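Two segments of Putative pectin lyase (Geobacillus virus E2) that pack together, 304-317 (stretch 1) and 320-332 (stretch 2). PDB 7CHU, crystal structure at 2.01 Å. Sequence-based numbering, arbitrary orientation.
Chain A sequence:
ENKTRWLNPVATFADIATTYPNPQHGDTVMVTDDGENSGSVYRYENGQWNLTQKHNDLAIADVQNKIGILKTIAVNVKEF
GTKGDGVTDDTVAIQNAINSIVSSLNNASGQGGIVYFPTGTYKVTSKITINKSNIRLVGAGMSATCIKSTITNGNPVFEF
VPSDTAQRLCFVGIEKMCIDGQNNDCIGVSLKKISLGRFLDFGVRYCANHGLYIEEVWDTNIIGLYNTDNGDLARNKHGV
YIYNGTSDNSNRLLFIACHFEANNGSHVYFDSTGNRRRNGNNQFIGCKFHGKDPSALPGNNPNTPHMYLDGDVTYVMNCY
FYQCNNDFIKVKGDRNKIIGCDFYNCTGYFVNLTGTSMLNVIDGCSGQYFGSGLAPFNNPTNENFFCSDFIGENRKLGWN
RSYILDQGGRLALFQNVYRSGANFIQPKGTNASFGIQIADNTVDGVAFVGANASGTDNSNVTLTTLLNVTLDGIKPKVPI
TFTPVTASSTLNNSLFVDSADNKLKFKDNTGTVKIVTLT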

ATOM      1  N   THR A 304     -13.920   2.945  24.301  1.00 18.02           N
ATOM      2  CA  THR A 304     -12.687   3.624  23.940  1.00 16.16           C
ATOM      3  C   THR A 304     -12.546   3.556  22.423  1.00 16.67           C
ATOM      4  O   THR A 304     -13.000   2.585  21.804  1.00 15.75           O
ATOM      5  CB  THR A 304     -11.485   2.969  24.653  1.00 17.09           C
ATOM      6  OG1 THR A 304     -10.308   3.778  24.512  1.00 20.40           O
ATOM      7  CG2 THR A 304     -11.231   1.560  24.123  1.00 20.68           C
ATOM      8  N   PRO A 305     -11.979   4.573  21.789  1.00 12.82           N
ATOM      9  CA  PRO A 305     -11.915   4.558  20.326  1.00 15.64           C
ATOM     10  C   PRO A 305     -10.951   3.494  19.828  1.00 15.23           C
ATOM     11  O   PRO A 305     -10.036   3.070  20.544  1.00 16.11           O
ATOM     12  CB  PRO A 305     -11.439   5.970  19.973  1.00 14.75           C
ATOM     13  CG  PRO A 305     -10.716   6.437  21.200  1.00 17.59           C
ATOM     14  CD  PRO A 305     -11.434   5.812  22.359  1.00 15.61           C
ATOM     15  N   HIS A 306     -11.214   3.015  18.606  1.00 14.69           N
ATOM     16  CA  HIS A 306     -10.278   2.092  17.968  1.00 17.43           C
ATOM     17  C   HIS A 306      -8.946   2.778  17.750  1.00 13.33           C
ATOM     18  O   HIS A 306      -7.896   2.178  17.975  1.00 14.18           O
ATOM     19  CB  HIS A 306     -10.817   1.556  16.628  1.00 12.38           C
ATOM     20  CG  HIS A 306     -11.716   0.358  16.759  1.00 13.87           C
ATOM     21  ND1 HIS A 306     -12.396   0.059  17.918  1.00 20.58           N
ATOM     22  CD2 HIS A 306     -12.034  -0.624  15.876  1.00 15.73           C
ATOM     23  CE1 HIS A 306     -13.106  -1.044  17.740  1.00 22.96           C
ATOM     24  NE2 HIS A 306     -12.895  -1.485  16.513  1.00 15.05           N
ATOM     25  N   MET A 307      -8.966   4.044  17.334  1.00 13.40           N
ATOM     26  CA  MET A 307      -7.743   4.836  17.224  1.00 15.55           C
ATOM     27  C   MET A 307      -7.982   6.175  17.902  1.00 17.36           C
ATOM     28  O   MET A 307      -8.873   6.922  17.483  1.00 15.67           O
ATOM     29  CB  MET A 307      -7.346   5.048  15.757  1.00 13.91           C
ATOM     30  CG  MET A 307      -6.164   6.022  15.604  1.00 15.53           C
ATOM     31  SD  MET A 307      -5.654   6.299  13.896  0.74 19.22           S
ATOM     32  CE  MET A 307      -5.118   4.651  13.444  1.00 19.24           C
ATOM     33  N   TYR A 308      -7.196   6.495  18.939  1.00 15.60           N
ATOM     34  CA  TYR A 308      -7.188   7.847  19.505  1.00 13.48           C
ATOM     35  C   TYR A 308      -6.023   8.606  18.893  1.00 12.86           C
ATOM     36  O   TYR A 308      -4.867   8.244  19.117  1.00 13.87           O
ATOM     37  CB  TYR A 308      -7.068   7.848  21.031  1.00 13.36           C
ATOM     38  CG  TYR A 308      -6.929   9.243  21.584  1.00 17.56           C
ATOM     39  CD1 TYR A 308      -7.988  10.154  21.490  1.00 17.70           C
ATOM     40  CD2 TYR A 308      -5.744   9.668  22.181  1.00 16.24           C
ATOM     41  CE1 TYR A 308      -7.876  11.448  21.976  1.00 20.88           C
ATOM     42  CE2 TYR A 308      -5.618  10.959  22.674  1.00 18.04           C
ATOM     43  CZ  TYR A 308      -6.687  11.848  22.571  1.00 22.65           C
ATOM     44  OH  TYR A 308      -6.563  13.130  23.062  1.00 19.39           O
ATOM     45  N   LEU A 309      -6.314   9.627  18.093  1.00 14.37           N
ATOM     46  CA  LEU A 309      -5.294  10.297  17.281  1.00 12.74           C
ATOM     47  C   LEU A 309      -5.019  11.712  17.799  1.00 16.37           C
ATOM     48  O   LEU A 309      -5.424  12.700  17.194  1.00 15.54           O
ATOM     49  CB  LEU A 309      -5.749  10.307  15.833  1.00 16.75           C
ATOM     50  CG  LEU A 309      -4.851  10.873  14.744  1.00 17.71           C
ATOM     51  CD1 LEU A 309      -3.428  10.499  15.063  1.00 22.00           C
ATOM     52  CD2 LEU A 309      -5.282  10.329  13.349  1.00 16.64           C
ATOM     53  N   ASP A 310      -4.289  11.807  18.926  1.00 19.33           N
ATOM     54  CA  ASP A 310      -3.702  13.081  19.361  1.00 19.42           C
ATOM     55  C   ASP A 310      -2.362  13.245  18.646  1.00 15.77           C
ATOM     56  O   ASP A 310      -1.280  12.998  19.198  1.00 18.94           O
ATOM     57  CB  ASP A 310      -3.554  13.129  20.879  1.00 18.31           C
ATOM     58  CG  ASP A 310      -2.931  14.439  21.390  1.00 19.21           C
ATOM     59  OD1 ASP A 310      -2.970  15.495  20.698  1.00 18.46           O
ATOM     60  OD2 ASP A 310      -2.391  14.399  22.516  1.00 21.19           O
ATOM     61  N   GLY A 311      -2.449  13.680  17.388  1.00 15.81           N
ATOM     62  CA  GLY A 311      -1.287  13.812  16.521  1.00 14.73           C
ATOM     63  C   GLY A 311      -1.645  14.566  15.258  1.00 14.89           C
ATOM     64  O   GLY A 311      -2.819  14.825  14.976  1.00 14.85           O
ATOM     65  N   ASP A 312      -0.611  14.911  14.490  1.00 13.50           N
ATOM     66  CA  ASP A 312      -0.768  15.675  13.262  1.00 15.39           C
ATOM     67  C   ASP A 312      -0.246  14.893  12.065  1.00 17.68           C
ATOM     68  O   ASP A 312       0.635  14.036  12.199  1.00 13.80           O
ATOM     69  CB  ASP A 312      -0.041  17.016  13.348  1.00 12.09           C
ATOM     70  CG  ASP A 312      -0.520  17.871  14.513  1.00 19.08           C
ATOM     71  OD1 ASP A 312      -1.741  17.906  14.812  1.00 16.26           O
ATOM     72  OD2 ASP A 312       0.344  18.530  15.131  1.00 20.15           O
ATOM     73  N   VAL A 313      -0.785  15.213  10.882  1.00 16.34           N
ATOM     74  CA  VAL A 313      -0.305  14.655   9.614  1.00 13.38           C
ATOM     75  C   VAL A 313      -0.174  13.142   9.697  1.00 14.37           C
ATOM     76  O   VAL A 313       0.846  12.571   9.293  1.00 16.79           O
ATOM     77  CB  VAL A 313       1.044  15.274   9.196  1.00 18.45           C
ATOM     78  CG1 VAL A 313       1.265  15.098   7.688  1.00 19.75           C
ATOM     79  CG2 VAL A 313       1.104  16.750   9.570  1.00 13.97           C
ATOM     80  N   THR A 314      -1.188  12.481  10.225  1.00 14.14           N
ATOM     81  CA  THR A 314      -1.228  11.030  10.209  1.00 17.98           C
ATOM     82  C   THR A 314      -1.908  10.565   8.930  1.00 17.67           C
ATOM     83  O   THR A 314      -2.867  11.191   8.458  1.00 19.58           O
ATOM     84  CB  THR A 314      -1.987  10.502  11.434  1.00 18.96           C
ATOM     85  OG1 THR A 314      -1.515  11.179  12.606  1.00 22.31           O
ATOM     86  CG2 THR A 314      -1.805   8.990  11.609  1.00 16.85           C
ATOM     87  N   TYR A 315      -1.429   9.463   8.378  1.00 13.22           N
ATOM     88  CA  TYR A 315      -1.982   8.921   7.140  1.00 15.20           C
ATOM     89  C   TYR A 315      -2.676   7.609   7.481  1.00 16.09           C
ATOM     90  O   TYR A 315      -2.012   6.636   7.855  1.00 17.07           O
ATOM     91  CB  TYR A 315      -0.892   8.683   6.096  1.00 13.12           C
ATOM     92  CG  TYR A 315       0.018   9.863   5.779  1.00 14.91           C
ATOM     93  CD1 TYR A 315       0.937  10.320   6.715  1.00 12.33           C
ATOM     94  CD2 TYR A 315      -0.012  10.484   4.522  1.00 13.78           C
ATOM     95  CE1 TYR A 315       1.799  11.358   6.423  1.00 13.40           C
ATOM     96  CE2 TYR A 315       0.843  11.529   4.214  1.00 13.40           C
ATOM     97  CZ  TYR A 315       1.754  11.963   5.182  1.00 14.32           C
ATOM     98  OH  TYR A 315       2.629  12.985   4.901  1.00 16.92           O
ATOM     99  N   VAL A 316      -3.997   7.584   7.388  1.00 15.13           N
ATOM    100  CA  VAL A 316      -4.750   6.359   7.623  1.00 11.11           C
ATOM    101  C   VAL A 316      -5.296   5.917   6.265  1.00 16.81           C
ATOM    102  O   VAL A 316      -6.369   6.366   5.829  1.00 13.06           O
ATOM    103  CB  VAL A 316      -5.861   6.562   8.668  1.00 14.31           C
ATOM    104  CG1 VAL A 316      -6.537   5.249   9.004  1.00 13.98           C
ATOM    105  CG2 VAL A 316      -5.287   7.242   9.955  1.00 15.39           C
ATOM    106  N   MET A 317      -4.547   5.036   5.597  1.00 13.23           N
ATOM    107  CA  MET A 317      -4.767   4.674   4.205  1.00 15.86           C
ATOM    108  C   MET A 317      -5.368   3.280   4.097  1.00 16.03           C
ATOM    109  O   MET A 317      -4.771   2.299   4.559  1.00 14.85           O
ATOM    110  CB  MET A 317      -3.462   4.737   3.409  1.00 15.72           C
ATOM    111  CG  MET A 317      -2.690   6.032   3.581  1.00 14.36           C
ATOM    112  SD  MET A 317      -3.575   7.482   2.951  0.67 11.48           S
ATOM    113  CE  MET A 317      -3.680   7.097   1.195  1.00 15.53           C
ATOM    114  N   TYR A 320      -9.336  -0.805   7.668  1.00 13.44           N
ATOM    115  CA  TYR A 320     -10.593  -1.483   7.947  1.00 15.66           C
ATOM    116  C   TYR A 320     -10.925  -1.306   9.428  1.00 17.69           C
ATOM    117  O   TYR A 320     -10.120  -1.672  10.298  1.00 14.26           O
ATOM    118  CB  TYR A 320     -10.464  -2.964   7.582  1.00 15.21           C
ATOM    119  CG  TYR A 320     -11.484  -3.896   8.216  1.00 19.39           C
ATOM    120  CD1 TYR A 320     -12.854  -3.744   7.994  1.00 20.14           C
ATOM    121  CD2 TYR A 320     -11.062  -4.941   9.024  1.00 22.79           C
ATOM    122  CE1 TYR A 320     -13.774  -4.612   8.571  1.00 23.47           C
ATOM    123  CE2 TYR A 320     -11.953  -5.801   9.598  1.00 26.18           C
ATOM    124  CZ  TYR A 320     -13.298  -5.636   9.375  1.00 23.66           C
ATOM    125  OH  TYR A 320     -14.138  -6.522   9.984  1.00 32.41           O
ATOM    126  N   PHE A 321     -12.095  -0.732   9.709  1.00 12.70           N
ATOM    127  CA  PHE A 321     -12.575  -0.504  11.066  1.00 16.10           C
ATOM    128  C   PHE A 321     -13.886  -1.246  11.260  1.00 17.46           C
ATOM    129  O   PHE A 321     -14.796  -1.114  10.430  1.00 17.93           O
ATOM    130  CB  PHE A 321     -12.802   0.990  11.328  1.00 12.98           C
ATOM    131  CG  PHE A 321     -11.529   1.795  11.409  1.00 12.03           C
ATOM    132  CD1 PHE A 321     -10.907   2.259  10.244  1.00 13.14           C
ATOM    133  CD2 PHE A 321     -10.961   2.087  12.647  1.00 12.82           C
ATOM    134  CE1 PHE A 321      -9.722   2.993  10.311  1.00 14.11           C
ATOM    135  CE2 PHE A 321      -9.776   2.832  12.731  1.00 13.43           C
ATOM    136  CZ  PHE A 321      -9.164   3.293  11.569  1.00 14.82           C
ATOM    137  N   TYR A 322     -14.002  -1.993  12.360  1.00 16.64           N
ATOM    138  CA  TYR A 322     -15.225  -2.748  12.609  1.00 20.18           C
ATOM    139  C   TYR A 322     -15.471  -2.893  14.105  1.00 17.69           C
ATOM    140  O   TYR A 322     -14.547  -3.218  14.858  1.00 17.77           O
ATOM    141  CB  TYR A 322     -15.152  -4.131  11.938  1.00 18.94           C
ATOM    142  CG  TYR A 322     -16.174  -5.114  12.449  1.00 20.07           C
ATOM    143  CD1 TYR A 322     -17.517  -4.945  12.173  1.00 18.36           C
ATOM    144  CD2 TYR A 322     -15.793  -6.189  13.229  1.00 20.63           C
ATOM    145  CE1 TYR A 322     -18.456  -5.840  12.654  1.00 23.08           C
ATOM    146  CE2 TYR A 322     -16.710  -7.083  13.710  1.00 20.76           C
ATOM    147  CZ  TYR A 322     -18.041  -6.912  13.413  1.00 22.73           C
ATOM    148  OH  TYR A 322     -18.957  -7.804  13.913  1.00 26.15           O
ATOM    149  N   GLN A 323     -16.718  -2.641  14.520  1.00 15.46           N
ATOM    150  CA  GLN A 323     -17.226  -2.951  15.854  1.00 14.95           C
ATOM    151  C   GLN A 323     -16.497  -2.188  16.965  1.00 18.97           C
ATOM    152  O   GLN A 323     -15.565  -2.714  17.586  1.00 17.90           O
ATOM    153  CB  GLN A 323     -17.152  -4.459  16.098  1.00 16.63           C
ATOM    154  CG  GLN A 323     -18.031  -4.986  17.244  1.00 15.55           C
ATOM    155  CD  GLN A 323     -19.509  -5.140  16.845  1.00 20.81           C
ATOM    156  OE1 GLN A 323     -19.941  -4.623  15.816  1.00 17.68           O
ATOM    157  NE2 GLN A 323     -20.289  -5.816  17.687  1.00 21.36           N
ATOM    158  N   CYS A 324     -16.909  -0.931  17.198  1.00 13.82           N
ATOM    159  CA  CYS A 324     -16.329  -0.040  18.236  1.00 15.67           C
ATOM    160  C   CYS A 324     -17.355   0.628  19.127  1.00 19.15           C
ATOM    161  O   CYS A 324     -18.270   1.282  18.640  1.00 15.11           O
ATOM    162  CB  CYS A 324     -15.453   1.006  17.547  1.00 17.96           C
ATOM    163  SG  CYS A 324     -14.728   2.249  18.634  1.00 18.34           S
ATOM    164  N   ASN A 325     -17.183   0.488  20.437  1.00 18.50           N
ATOM    165  CA  ASN A 325     -18.071   1.139  21.388  1.00 18.89           C
ATOM    166  C   ASN A 325     -17.595   2.561  21.702  1.00 20.61           C
ATOM    167  O   ASN A 325     -17.390   2.913  22.863  1.00 20.02           O
ATOM    168  CB  ASN A 325     -18.140   0.297  22.665  1.00 19.92           C
ATOM    169  CG  ASN A 325     -19.158   0.812  23.657  1.00 25.59           C
ATOM    170  OD1 ASN A 325     -20.106   1.513  23.296  1.00 20.98           O
ATOM    171  ND2 ASN A 325     -18.972   0.462  24.925  1.00 21.09           N
ATOM    172  N   ASN A 326     -17.476   3.380  20.659  1.00 17.97           N
ATOM    173  CA  ASN A 326     -16.901   4.727  20.735  1.00 18.24           C
ATOM    174  C   ASN A 326     -16.787   5.269  19.313  1.00 16.72           C
ATOM    175  O   ASN A 326     -17.402   4.725  18.399  1.00 20.74           O
ATOM    176  CB  ASN A 326     -15.532   4.725  21.426  1.00 18.83           C
ATOM    177  CG  ASN A 326     -15.201   6.065  22.070  1.00 18.53           C
ATOM    178  OD1 ASN A 326     -14.790   7.006  21.394  1.00 18.59           O
ATOM    179  ND2 ASN A 326     -15.388   6.151  23.382  1.00 17.81           N
ATOM    180  N   ASP A 327     -16.056   6.363  19.118  1.00 17.10           N
ATOM    181  CA  ASP A 327     -15.695   6.776  17.766  1.00 18.44           C
ATOM    182  C   ASP A 327     -14.649   5.801  17.246  1.00 14.79           C
ATOM    183  O   ASP A 327     -13.796   5.341  18.005  1.00 17.53           O
ATOM    184  CB  ASP A 327     -15.132   8.198  17.739  1.00 18.08           C
ATOM    185  CG  ASP A 327     -16.001   9.185  18.489  1.00 20.08           C
ATOM    186  OD1 ASP A 327     -17.214   9.258  18.198  1.00 17.04           O
ATOM    187  OD2 ASP A 327     -15.466   9.891  19.370  1.00 19.88           O
ATOM    188  N   PHE A 328     -14.716   5.459  15.967  1.00 12.67           N
ATOM    189  CA  PHE A 328     -13.671   4.639  15.398  1.00 15.57           C
ATOM    190  C   PHE A 328     -12.318   5.377  15.395  1.00 15.72           C
ATOM    191  O   PHE A 328     -11.288   4.797  15.739  1.00 17.35           O
ATOM    192  CB  PHE A 328     -13.994   4.303  13.925  1.00 14.14           C
ATOM    193  CG  PHE A 328     -14.871   3.088  13.730  1.00 16.05           C
ATOM    194  CD1 PHE A 328     -14.521   1.860  14.268  1.00 12.03           C
ATOM    195  CD2 PHE A 328     -16.039   3.174  12.979  1.00 16.25           C
ATOM    196  CE1 PHE A 328     -15.325   0.748  14.080  1.00 13.53           C
ATOM    197  CE2 PHE A 328     -16.846   2.066  12.788  1.00 14.79           C
ATOM    198  CZ  PHE A 328     -16.488   0.851  13.341  1.00 16.90           C
ATOM    199  N   ILE A 329     -12.331   6.656  15.003  1.00 12.85           N
ATOM    200  CA  ILE A 329     -11.137   7.497  15.028  1.00 13.66           C
ATOM    201  C   ILE A 329     -11.505   8.784  15.745  1.00 13.99           C
ATOM    202  O   ILE A 329     -12.302   9.577  15.230  1.00 15.56           O
ATOM    203  CB  ILE A 329     -10.589   7.821  13.628  1.00 11.79           C
ATOM    204  CG1 ILE A 329     -10.378   6.551  12.790  1.00 14.89           C
ATOM    205  CG2 ILE A 329      -9.251   8.596  13.746  1.00 14.33           C
ATOM    206  CD1 ILE A 329      -9.951   6.834  11.371  1.00 11.64           C
ATOM    207  N   LYS A 330     -10.899   9.022  16.908  1.00 13.80           N
ATOM    208  CA  LYS A 330     -11.123  10.245  17.678  1.00 11.37           C
ATOM    209  C   LYS A 330      -9.914  11.149  17.471  1.00 14.49           C
ATOM    210  O   LYS A 330      -8.810  10.831  17.926  1.00 16.24           O
ATOM    211  CB  LYS A 330     -11.329   9.907  19.148  1.00 12.92           C
ATOM    212  CG  LYS A 330     -11.860  11.009  20.005  1.00 17.66           C
ATOM    213  CD  LYS A 330     -11.852  10.573  21.472  1.00 21.02           C
ATOM    214  CE  LYS A 330     -13.140  10.912  22.200  1.00 30.00           C
ATOM    215  NZ  LYS A 330     -14.270   9.962  21.873  1.00 33.42           N
ATOM    216  N   VAL A 331     -10.106  12.246  16.741  1.00 14.15           N
ATOM    217  CA  VAL A 331      -9.000  13.082  16.277  1.00 15.00           C
ATOM    218  C   VAL A 331      -8.864  14.297  17.184  1.00 15.16           C
ATOM    219  O   VAL A 331      -9.854  14.982  17.477  1.00 14.18           O
ATOM    220  CB  VAL A 331      -9.210  13.534  14.820  1.00 16.66           C
ATOM    221  CG1 VAL A 331      -8.067  14.457  14.366  1.00 11.19           C
ATOM    222  CG2 VAL A 331      -9.365  12.322  13.878  1.00 13.27           C
ATOM    223  N   LYS A 332      -7.624  14.591  17.585  1.00 13.43           N
ATOM    224  CA  LYS A 332      -7.246  15.848  18.198  1.00 15.33           C
ATOM    225  C   LYS A 332      -5.950  16.225  17.494  1.00 16.31           C
ATOM    226  O   LYS A 332      -4.850  15.883  17.945  1.00 17.04           O
ATOM    227  CB  LYS A 332      -7.069  15.718  19.716  1.00 20.69           C
ATOM    228  CG  LYS A 332      -6.617  17.015  20.446  1.00 22.82           C
ATOM    229  CD  LYS A 332      -6.219  16.658  21.892  1.00 24.13           C
ATOM    230  CE  LYS A 332      -5.738  17.858  22.686  1.00 29.97           C
ATOM    231  NZ  LYS A 332      -4.430  18.372  22.210  1.00 30.91           N
TER
HETATM  232  O   HOH W   1      -2.172  17.063  23.304  1.00 23.38           O

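The contact between these two stretches is a parallel β-pairing, in which a backbone ladder fixes the register and side chains fill in around it. Strands 307-309 and 329-331 run in the same direction, 12° apart, and the hydrogen bonds alternate as parallel geometry requires: Met307 N donates to Phe328 O (2.9 Å), Lys330 N to Met307 O (3.0 Å), Leu309 N to Lys330 O (2.8 Å) and Lys332 N to Leu309 O (2.9 Å). Because in-register neighbours share a face, Met307, Leu309, Ile329 and Val331 lie together on one side of the sheet, where Ile329 CG2 sits 4.3 Å from both Met307 SD and Leu309 CD2. Val316 CG1 extends this apolar cluster, 4.1 Å from Phe321 CE1. Tyr308 and Lys330 occupy the other face, with the aliphatic Lys330 CD 3.9 Å from Tyr308 CD1, while the lysine's charged end forms a salt bridge within its own stretch, NZ to Asp327 OD2 at 2.8 Å.

Before the ladder, His306 uses both ring edge and face. Its NE2 donates to Tyr322 O (2.9 Å); Cys324 CB lies over the ring, and Phe328 points its edge at the face. Beyond the ladder, Asp310 OD1 and Lys332 NZ form a long salt bridge (3.6 Å), and a water links Asp310 OD2 to the same NZ, 2.8 Å from each.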